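Local coordinates for protein ferredoxin-NADP reductase (Neisseria gonorrhoeae MIA_2011_03-10, PDB 5TR9) that binds FAD and, as a ferredoxin-NADP+ reductase, probably shuttles electrons between NADP(H) and ferredoxin through its flavin, at residues A[212-215]-A[216-220]. Sequence-based numbering, arbitrary orientation.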
loop_
_atom_site.group_PDB
_atom_site.type_symbol
_atom_site.label_atom_id
_atom_site.label_comp_id
_atom_site.label_asym_id
_atom_site.label_seq_id
_atom_site.Cartn_x
_atom_site.Cartn_y
_atom_site.Cartn_z
ATOM N N ASN A 212 -15.137 15.676 -7.320
ATOM C CA ASN A 212 -14.276 16.587 -6.570
ATOM C C ASN A 212 -14.346 16.389 -5.062
ATOM O O ASN A 212 -13.877 17.244 -4.310
ATOM C CB ASN A 212 -14.580 18.047 -6.922
ATOM C CG ASN A 212 -14.297 18.347 -8.368
ATOM O OD1 ASN A 212 -13.153 18.271 -8.809
ATOM N ND2 ASN A 212 -15.339 18.671 -9.124
ATOM N N SER A 213 -14.891 15.267 -4.590
ATOM C CA SER A 213 -14.963 15.051 -3.147
ATOM C C SER A 213 -13.585 14.826 -2.530
ATOM O O SER A 213 -13.349 15.238 -1.391
ATOM C CB SER A 213 -15.880 13.872 -2.823
ATOM O OG SER A 213 -17.243 14.265 -2.898
ATOM N N ILE A 214 -12.669 14.176 -3.246
ATOM C CA ILE A 214 -11.340 13.980 -2.671
ATOM C C ILE A 214 -10.595 15.309 -2.591
ATOM O O ILE A 214 -9.999 15.642 -1.558
ATOM C CB ILE A 214 -10.561 12.910 -3.459
ATOM C CG1 ILE A 214 -11.116 11.516 -3.125
ATOM C CG2 ILE A 214 -9.064 12.973 -3.123
ATOM C CD1 ILE A 214 -10.529 10.401 -3.985
ATOM N N GLU A 215 -10.654 16.113 -3.657
ATOM C CA GLU A 215 -10.062 17.443 -3.616
ATOM C C GLU A 215 -10.620 18.261 -2.455
ATOM O O GLU A 215 -9.869 18.940 -1.747
ATOM C CB GLU A 215 -10.315 18.137 -4.953
ATOM C CG GLU A 215 -10.029 19.605 -5.012
ATOM C CD GLU A 215 -10.223 20.127 -6.418
ATOM O OE1 GLU A 215 -9.275 20.030 -7.227
ATOM O OE2 GLU A 215 -11.337 20.593 -6.727
ATOM N N GLN A 216 -11.935 18.193 -2.234
ATOM C CA GLN A 216 -12.540 18.950 -1.141
ATOM C C GLN A 216 -12.108 18.413 0.221
ATOM O O GLN A 216 -11.854 19.195 1.149
ATOM C CB GLN A 216 -14.062 18.933 -1.280
ATOM C CG GLN A 216 -14.564 19.884 -2.359
ATOM C CD GLN A 216 -16.025 19.671 -2.717
ATOM O OE1 GLN A 216 -16.780 19.039 -1.971
ATOM N NE2 GLN A 216 -16.431 20.195 -3.872
ATOM N N ALA A 217 -12.011 17.087 0.358
ATOM C CA ALA A 217 -11.599 16.494 1.629
ATOM C C ALA A 217 -10.160 16.852 1.975
ATOM O O ALA A 217 -9.816 16.974 3.159
ATOM C CB ALA A 217 -11.773 14.975 1.584
ATOM N N LEU A 218 -9.310 17.031 0.961
ATOM C CA LEU A 218 -7.909 17.383 1.160
ATOM C C LEU A 218 -7.682 18.877 1.316
ATOM O O LEU A 218 -6.589 19.272 1.737
ATOM C CB LEU A 218 -7.060 16.875 -0.009
ATOM C CG LEU A 218 -7.054 15.353 -0.188
ATOM C CD1 LEU A 218 -6.191 14.950 -1.383
ATOM C CD2 LEU A 218 -6.551 14.638 1.084
ATOM N N HIS A 219 -8.667 19.710 0.974
ATOM C CA HIS A 219 -8.520 21.168 1.015
ATOM C C HIS A 219 -7.318 21.616 0.188
ATOM O O HIS A 219 -6.614 22.563 0.542
ATOM C CB HIS A 219 -8.412 21.680 2.450
ATOM C CG HIS A 219 -9.524 21.216 3.337
ATOM N ND1 HIS A 219 -10.782 21.779 3.308
ATOM C CD2 HIS A 219 -9.569 20.240 4.274
ATOM C CE1 HIS A 219 -11.553 21.174 4.194
ATOM N NE2 HIS A 219 -10.841 20.237 4.793
ATOM N N THR A 220 -7.088 20.919 -0.922
ATOM C CA THR A 220 -5.973 21.178 -1.825
ATOM C C THR A 220 -6.479 20.990 -3.244
ATOM O O THR A 220 -6.953 19.902 -3.585
ATOM C CB THR A 220 -4.803 20.219 -1.556
ATOM O OG1 THR A 220 -4.361 20.356 -0.201
ATOM C CG2 THR A 220 -3.640 20.508 -2.498
HETATM O O HOH W 1 -18.066 16.713 -4.012
HETATM O O HOH W 2 -13.939 20.828 -5.530
#
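Three successive i-to-i+4 backbone hydrogen bonds hold the short helix 213-218 together: Gln-216 N donates to Asn-212 O, Ala-217 N to Ser-213 O at 2.9 Å, and Leu-218 N to Ile-214 O at 3.0 Å. Leu-218 N also reaches Glu-215 O in a weak second bond. At the C-terminal end the positive phi of His-219 (55°) and two bonds back into the last turn make a Schellman motif. His-219 N bonds Gln-216 O at 3.2 Å; the same Gln-216 O lies over the centre of one face of the imidazole.

Two waters join side chains on the outer surface. The extended chain of Gln-216 turns back over the first turn, its CG lying 3.4 Å from Asn-212 O, which brings the amide between both waters. One water donates a hydrogen bond to Glu-215 OE2 (2.9 Å) and accepts from Gln-216 NE2; the other is held by Ser-213 OG and donates only weakly to Gln-216 OE1. The extended Glu-215 chain leads outward and back toward the start of the helix. A chi1 of 168° places its CG opposite the backbone N, beside the returning chain and 3.4 Å from Thr-220 O, and OE1 accepts a bond from Leu-222 N.

The helix belongs to the NAD-binding domain, a parallel sheet flanked by helices, and lies against that sheet. Its buried face is apolar: Ile-214 and Leu-218, one turn apart, run side by side in the same direction and touch through CG2 and CD1 at 3.9 Å. Ile-214 packs on Ile-154 of strand 150-157 and on helix 205-210, while Leu-218 and Ala-217 rest on Val-188 of strand 185-191. Just beyond, Thr-220 OG1 is hydrogen-bonded to Arg-186 of that strand.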